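P22 protein (PDB 3JV1) probably serves as a mitochondrial accessory factor for RNA editing of the cytochrome oxidase subunit II transcript in Trypanosoma brucei. Local coordinates at residues F119-S122 with Q123-M126; L137-S140 with F141-Y144; E29-E32 with G33-I36. All coordinates share one frame; numbering follows the deposited sequence.

Contact 1: F119-S122 with Q123-M126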
loop_
_atom_site.group_PDB
_atom_site.type_symbol
_atom_site.label_atom_id
_atom_site.label_comp_id
_atom_site.label_asym_id
_atom_site.label_seq_id
_atom_site.Cartn_x
_atom_site.Cartn_y
_atom_site.Cartn_z
ATOM N N PHE A 119 8.304 -4.995 0.879
ATOM C CA PHE A 119 8.843 -3.705 0.502
ATOM C C PHE A 119 10.139 -3.832 -0.294
ATOM O O PHE A 119 10.340 -3.132 -1.284
ATOM C CB PHE A 119 9.094 -2.837 1.729
ATOM C CG PHE A 119 9.727 -1.532 1.397
ATOM C CD1 PHE A 119 9.007 -0.554 0.718
ATOM C CD2 PHE A 119 11.065 -1.301 1.691
ATOM C CE1 PHE A 119 9.609 0.637 0.331
ATOM C CE2 PHE A 119 11.681 -0.114 1.308
ATOM C CZ PHE A 119 10.949 0.860 0.624
ATOM N N GLN A 120 11.020 -4.727 0.138
ATOM C CA GLN A 120 12.286 -4.921 -0.554
ATOM C C GLN A 120 12.065 -5.400 -1.984
ATOM O O GLN A 120 12.718 -4.933 -2.914
ATOM C CB GLN A 120 13.154 -5.913 0.216
ATOM C CG GLN A 120 13.770 -5.323 1.478
ATOM C CD GLN A 120 14.460 -6.364 2.327
ATOM O OE1 GLN A 120 15.039 -7.317 1.805
ATOM N NE2 GLN A 120 14.419 -6.182 3.646
ATOM N N LYS A 121 11.138 -6.328 -2.161
ATOM C CA LYS A 121 10.844 -6.837 -3.493
ATOM C C LYS A 121 10.137 -5.803 -4.374
ATOM O O LYS A 121 10.208 -5.883 -5.598
ATOM C CB LYS A 121 10.013 -8.123 -3.388
ATOM C CG LYS A 121 10.831 -9.290 -2.834
ATOM C CD LYS A 121 10.023 -10.564 -2.650
ATOM C CE LYS A 121 9.128 -10.512 -1.414
ATOM N NZ LYS A 121 8.553 -11.855 -1.131
ATOM N N SER A 122 9.475 -4.825 -3.762
ATOM C CA SER A 122 8.772 -3.801 -4.534
ATOM C C SER A 122 9.750 -2.871 -5.260
ATOM O O SER A 122 9.364 -2.125 -6.158
ATOM C CB SER A 122 7.861 -2.966 -3.624
ATOM O OG SER A 122 8.604 -1.976 -2.930
ATOM N N GLN A 123 11.018 -2.923 -4.867
ATOM C CA GLN A 123 12.047 -2.089 -5.481
ATOM C C GLN A 123 12.790 -2.820 -6.592
ATOM O O GLN A 123 13.643 -2.241 -7.256
ATOM C CB GLN A 123 13.054 -1.634 -4.425
ATOM C CG GLN A 123 12.442 -0.792 -3.318
ATOM C CD GLN A 123 13.477 -0.283 -2.344
ATOM O OE1 GLN A 123 14.132 -1.062 -1.651
ATOM N NE2 GLN A 123 13.639 1.034 -2.291
ATOM N N LEU A 124 12.464 -4.090 -6.794
ATOM C CA LEU A 124 13.127 -4.894 -7.818
ATOM C C LEU A 124 12.447 -4.781 -9.179
ATOM O O LEU A 124 11.295 -4.351 -9.278
ATOM C CB LEU A 124 13.154 -6.364 -7.392
ATOM C CG LEU A 124 13.782 -6.657 -6.031
ATOM C CD1 LEU A 124 13.616 -8.133 -5.714
ATOM C CD2 LEU A 124 15.256 -6.258 -6.038
ATOM N N TYR A 125 13.175 -5.177 -10.219
ATOM C CA TYR A 125 12.665 -5.158 -11.584
ATOM C C TYR A 125 11.415 -6.022 -11.606
ATOM O O TYR A 125 11.416 -7.138 -11.081
ATOM C CB TYR A 125 13.712 -5.729 -12.543
ATOM C CG TYR A 125 13.296 -5.737 -13.997
ATOM C CD1 TYR A 125 12.827 -4.578 -14.619
ATOM C CD2 TYR A 125 13.414 -6.895 -14.765
ATOM C CE1 TYR A 125 12.485 -4.573 -15.971
ATOM C CE2 TYR A 125 13.081 -6.899 -16.115
ATOM C CZ TYR A 125 12.619 -5.738 -16.708
ATOM O OH TYR A 125 12.295 -5.747 -18.043
ATOM N N MET A 126 10.350 -5.505 -12.207
ATOM C CA MET A 126 9.086 -6.226 -12.265
ATOM C C MET A 126 8.843 -6.917 -13.602
ATOM O O MET A 126 7.717 -7.308 -13.911
ATOM C CB MET A 126 7.946 -5.261 -11.967
ATOM C CG MET A 126 8.013 -4.650 -10.573
ATOM S SD MET A 126 7.876 -5.912 -9.288
ATOM C CE MET A 126 6.168 -6.383 -9.486
#
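Gln123 lays its terminal amide against the ring of Phe119, four residues earlier, just where helix 115-121 gives way to a loop. The amide runs obliquely alongside the CE2-CZ bond of the ring: OE1 of Gln123 is 4.0 Å from CE2 of Phe119, and NE2 of Gln123 is equally far from CZ of Phe119. Ring and amide planes are 34° apart, a tilted van der Waals contact without a directed bond. The Phe119 ring is brought there by a chi1 of 176°, with CG opposite the backbone N, while the Gln123 chain stays extended beyond CG.

The close packing lies in the backbone. A type I beta turn runs from Lys121 to Leu124, with N of Leu124 3.1 Å from O of Lys121, and N of Gln123 donates a longer bond of 3.3 Å to O of Gln120. Both donors sit above the carbonyl plane rather than on a lone pair. OG of Ser122 returns to O of Phe119 at 2.7 Å, joining a weak bond from N of Ser122 to that oxygen. Leu124 rests on the turn, its CD1 3.8 Å from CA of Lys121.

The loose side is at the exposed Met126, whose SD only approaches O of Lys121, at 4.4 Å. Anchoring comes from elsewhere: NZ of Lys121 bonds the main-chain oxygens of Leu109 and Asp112, and a second subunit makes backbone hydrogen bonds with Gln123 and Tyr125. Gln120 points away from the loop, its NE2 bonded to OE1 of Glu116, one turn back. The chemistry implies a helix end closed by main-chain carbonyls that accept N-H and hydroxyl donors, while the lysine ammonium probably stabilises the carbonyl-rich end of helix 107-111.

Contact 2: L137-S140 with F141-Y144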
loop_
_atom_site.group_PDB
_atom_site.type_symbol
_atom_site.label_atom_id
_atom_site.label_comp_id
_atom_site.label_asym_id
_atom_site.label_seq_id
_atom_site.Cartn_x
_atom_site.Cartn_y
_atom_site.Cartn_z
ATOM N N LEU A 137 6.875 -15.971 -27.045
ATOM C CA LEU A 137 7.397 -15.914 -25.686
ATOM C C LEU A 137 6.281 -16.110 -24.679
ATOM O O LEU A 137 6.380 -16.959 -23.797
ATOM C CB LEU A 137 8.079 -14.574 -25.408
ATOM C CG LEU A 137 9.385 -14.652 -24.606
ATOM C CD1 LEU A 137 9.705 -13.287 -24.038
ATOM C CD2 LEU A 137 9.273 -15.677 -23.495
ATOM N N VAL A 138 5.230 -15.308 -24.814
ATOM C CA VAL A 138 4.080 -15.380 -23.922
ATOM C C VAL A 138 3.464 -16.778 -23.902
ATOM O O VAL A 138 3.115 -17.289 -22.837
ATOM C CB VAL A 138 2.998 -14.369 -24.340
ATOM C CG1 VAL A 138 1.771 -14.535 -23.464
ATOM C CG2 VAL A 138 3.547 -12.943 -24.231
ATOM N N ASP A 139 3.324 -17.393 -25.073
ATOM C CA ASP A 139 2.739 -18.726 -25.145
ATOM C C ASP A 139 3.636 -19.749 -24.463
ATOM O O ASP A 139 3.151 -20.705 -23.871
ATOM C CB ASP A 139 2.501 -19.163 -26.594
ATOM C CG ASP A 139 1.433 -18.340 -27.292
ATOM O OD1 ASP A 139 0.680 -17.613 -26.611
ATOM O OD2 ASP A 139 1.346 -18.434 -28.531
ATOM N N SER A 140 4.945 -19.554 -24.555
ATOM C CA SER A 140 5.867 -20.474 -23.918
ATOM C C SER A 140 5.701 -20.387 -22.399
ATOM O O SER A 140 5.774 -21.402 -21.710
ATOM C CB SER A 140 7.298 -20.151 -24.329
ATOM O OG SER A 140 7.490 -20.447 -25.704
ATOM N N PHE A 141 5.479 -19.177 -21.882
ATOM C CA PHE A 141 5.266 -18.997 -20.446
ATOM C C PHE A 141 3.993 -19.717 -20.018
ATOM O O PHE A 141 3.988 -20.425 -19.008
ATOM C CB PHE A 141 5.143 -17.512 -20.083
ATOM C CG PHE A 141 6.459 -16.834 -19.824
ATOM C CD1 PHE A 141 7.360 -17.364 -18.907
ATOM C CD2 PHE A 141 6.787 -15.648 -20.471
ATOM C CE1 PHE A 141 8.576 -16.723 -18.630
ATOM C CE2 PHE A 141 7.999 -14.995 -20.204
ATOM C CZ PHE A 141 8.895 -15.539 -19.279
ATOM N N THR A 142 2.915 -19.543 -20.784
ATOM C CA THR A 142 1.640 -20.194 -20.464
ATOM C C THR A 142 1.766 -21.730 -20.502
ATOM O O THR A 142 1.231 -22.419 -19.631
ATOM C CB THR A 142 0.495 -19.708 -21.408
ATOM O OG1 THR A 142 -0.720 -20.409 -21.102
ATOM C CG2 THR A 142 0.838 -19.969 -22.840
ATOM N N SER A 143 2.486 -22.260 -21.488
ATOM C CA SER A 143 2.702 -23.707 -21.598
ATOM C C SER A 143 3.536 -24.229 -20.420
ATOM O O SER A 143 3.317 -25.331 -19.934
ATOM C CB SER A 143 3.429 -24.033 -22.902
ATOM O OG SER A 143 2.682 -23.578 -24.010
ATOM N N TYR A 144 4.512 -23.436 -19.991
ATOM C CA TYR A 144 5.368 -23.777 -18.858
ATOM C C TYR A 144 4.497 -23.913 -17.590
ATOM O O TYR A 144 4.654 -24.849 -16.804
ATOM C CB TYR A 144 6.412 -22.668 -18.676
ATOM C CG TYR A 144 7.334 -22.821 -17.492
ATOM C CD1 TYR A 144 8.493 -23.593 -17.576
ATOM C CD2 TYR A 144 7.079 -22.142 -16.299
ATOM C CE1 TYR A 144 9.379 -23.677 -16.505
ATOM C CE2 TYR A 144 7.952 -22.219 -15.227
ATOM C CZ TYR A 144 9.098 -22.982 -15.332
ATOM O OH TYR A 144 9.965 -23.039 -14.266
#
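The backbone from Leu137 to Tyr144 follows one unbroken alpha-helical path, and its i to i+4 bonds join the two halves. N of Phe141 lies 3.1 Å from O of Leu137, in the carbonyl plane and with a C=O...N angle of 158°. N of Thr142 reaches O of Val138 at the same distance, and N of Tyr144 reaches O of Ser140 at 2.9 Å. Ser143 N also bonds to O of Asp139, but the position of that oxygen is less certain, because it crowds the methyl group of Thr142 in the model.

Among the side chains, Leu137 and Phe141 carry the apolar contact. They run alongside each other in the same direction, one turn apart, and CD2 of Leu137 touches CE2 of Phe141 at 3.6 Å. The methyl comes in obliquely to the ring. A chi1 of -87° leaves CG of Phe141 beside its own backbone N, which also brings CD2 of the ring within 3.6 Å of O of Leu137. Farther round the helix, OG of Ser143 turns back toward O of Asp139, a second bond that shares the doubt about that oxygen. Ser140 instead sends its hydroxyl to O of His136, so a buried polar group is satisfied within the helix. Tyr144 leads away from the preceding turn, to Leu85 and Phe87 of strand 83-92, with a cation-pi contact to Arg148.

A second subunit covers the buried flank: its Ala10 packs on Leu137 and Ser140, and its Leu7 on Phe141. Helix 135-146 is thus an amphipathic helix, bridging the antiparallel sheet of its own chain and the N-terminal helix of a neighbour in the trimeric assembly of this Mam33-family protein.

Contact 3: E29-E32 with G33-I36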
loop_
_atom_site.group_PDB
_atom_site.type_symbol
_atom_site.label_atom_id
_atom_site.label_comp_id
_atom_site.label_asym_id
_atom_site.label_seq_id
_atom_site.Cartn_x
_atom_site.Cartn_y
_atom_site.Cartn_z
ATOM N N GLU A 29 -13.132 -30.381 -4.476
ATOM C CA GLU A 29 -12.107 -31.362 -4.153
ATOM C C GLU A 29 -10.803 -30.725 -4.608
ATOM O O GLU A 29 -10.724 -30.182 -5.709
ATOM C CB GLU A 29 -12.372 -32.677 -4.895
ATOM C CG GLU A 29 -13.697 -33.317 -4.495
ATOM C CD GLU A 29 -14.008 -34.587 -5.260
ATOM O OE1 GLU A 29 -14.117 -34.527 -6.507
ATOM O OE2 GLU A 29 -14.148 -35.645 -4.608
ATOM N N ILE A 30 -9.789 -30.769 -3.753
ATOM C CA ILE A 30 -8.503 -30.164 -4.075
ATOM C C ILE A 30 -7.774 -30.934 -5.163
ATOM O O ILE A 30 -7.672 -32.156 -5.102
ATOM C CB ILE A 30 -7.604 -30.076 -2.827
ATOM C CG1 ILE A 30 -6.310 -29.335 -3.168
ATOM C CG2 ILE A 30 -7.299 -31.468 -2.314
ATOM C CD1 ILE A 30 -5.488 -28.966 -1.962
ATOM N N PRO A 31 -7.264 -30.220 -6.181
ATOM C CA PRO A 31 -6.534 -30.831 -7.299
ATOM C C PRO A 31 -5.393 -31.741 -6.832
ATOM O O PRO A 31 -4.680 -31.424 -5.879
ATOM C CB PRO A 31 -6.031 -29.618 -8.084
ATOM C CG PRO A 31 -7.104 -28.599 -7.851
ATOM C CD PRO A 31 -7.380 -28.762 -6.368
ATOM N N GLU A 32 -5.235 -32.867 -7.523
ATOM C CA GLU A 32 -4.209 -33.868 -7.228
ATOM C C GLU A 32 -2.797 -33.289 -7.082
ATOM O O GLU A 32 -2.345 -32.513 -7.918
ATOM C CB GLU A 32 -4.205 -34.918 -8.342
ATOM C CG GLU A 32 -3.506 -36.231 -8.018
ATOM C CD GLU A 32 -4.344 -37.142 -7.141
ATOM O OE1 GLU A 32 -5.557 -37.284 -7.419
ATOM O OE2 GLU A 32 -3.790 -37.728 -6.183
ATOM N N GLY A 33 -2.103 -33.681 -6.017
ATOM C CA GLY A 33 -0.750 -33.202 -5.789
ATOM C C GLY A 33 -0.647 -31.903 -5.013
ATOM O O GLY A 33 0.389 -31.608 -4.419
ATOM N N TRP A 34 -1.720 -31.123 -5.007
ATOM C CA TRP A 34 -1.715 -29.849 -4.298
ATOM C C TRP A 34 -2.074 -29.967 -2.835
ATOM O O TRP A 34 -2.950 -30.738 -2.459
ATOM C CB TRP A 34 -2.696 -28.864 -4.933
ATOM C CG TRP A 34 -2.293 -28.375 -6.281
ATOM C CD1 TRP A 34 -2.668 -28.889 -7.487
ATOM C CD2 TRP A 34 -1.474 -27.237 -6.563
ATOM N NE1 TRP A 34 -2.139 -28.133 -8.507
ATOM C CE2 TRP A 34 -1.403 -27.112 -7.967
ATOM C CE3 TRP A 34 -0.794 -26.307 -5.766
ATOM C CZ2 TRP A 34 -0.679 -26.090 -8.594
ATOM C CZ3 TRP A 34 -0.069 -25.288 -6.393
ATOM C CH2 TRP A 34 -0.022 -25.191 -7.793
ATOM N N THR A 35 -1.377 -29.195 -2.014
ATOM C CA THR A 35 -1.644 -29.149 -0.589
ATOM C C THR A 35 -2.253 -27.765 -0.422
ATOM O O THR A 35 -1.980 -26.875 -1.226
ATOM C CB THR A 35 -0.355 -29.235 0.237
ATOM O OG1 THR A 35 -0.689 -29.237 1.628
ATOM C CG2 THR A 35 0.543 -28.042 -0.043
ATOM N N ILE A 36 -3.092 -27.574 0.587
ATOM C CA ILE A 36 -3.683 -26.263 0.779
ATOM C C ILE A 36 -3.567 -25.771 2.209
ATOM O O ILE A 36 -3.802 -26.502 3.166
ATOM C CB ILE A 36 -5.152 -26.225 0.323
ATOM C CG1 ILE A 36 -5.668 -24.789 0.404
ATOM C CG2 ILE A 36 -5.994 -27.151 1.170
ATOM C CD1 ILE A 36 -6.795 -24.493 -0.562
#
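Ile30 and Ile36 flank the type II beta turn from Pro31 to Trp34 and meet, with Trp34, across its open side, where the chain enters edge strand 35-37 of the antiparallel sheet. CD1 of Ile30 is 3.6 Å from CB of Ile36, the two side chains sliding past each other in opposite directions. With CG1 opposite the backbone N (chi1 -175°), Ile30 reaches across the turn, and its CG1 meets CB of Trp34 at 4.0 Å. There the isoleucine chain and the tryptophan side chain cross at about a right angle.

Pro31 comes next. Its CB presses obliquely on the indole, 3.5 Å from CD1 of Trp34, while its carbonyl carbon lies at the ring edge, in plane. Leu154 of helix 152-181 packs on both Pro31 and Trp34, and Met47 of strand 46-51 and Ile56 and Leu58 of strand 54-63 also touch the buried indole, so the turn ties the long C-terminal helix to the sheet.

Outward, the chain becomes polar. Glu32 folds its chain at chi2 and is exposed to solvent, and Gly33 supplies the positive phi, 88°, required at the third position of a type II turn. The reversal is closed by N of Trp34, which donates to O of Pro31 at 3.1 Å, tilted 28° from the carbonyl plane.

In the fold
All three contacts are local turns or helix segments, set in series along the chain, and none touches another. Contact 3 comes first and leads into the sheet at its outermost strand 35-37; the other two follow the sheet, contact 1 at the end of helix 115-121 and contact 2 within helix 135-146. The centres of contacts 1 and 2 are 23 Å apart, with nearest atoms about 10 Å apart, and contact 2 stands equally far from contact 3. Contacts 1 and 3 are the most distant pair, about 30 Å between centres. Both 119-126 and 137-144 meet the second subunit, whereas 29-36 touches no other chain of the trimer and packs within its own fold.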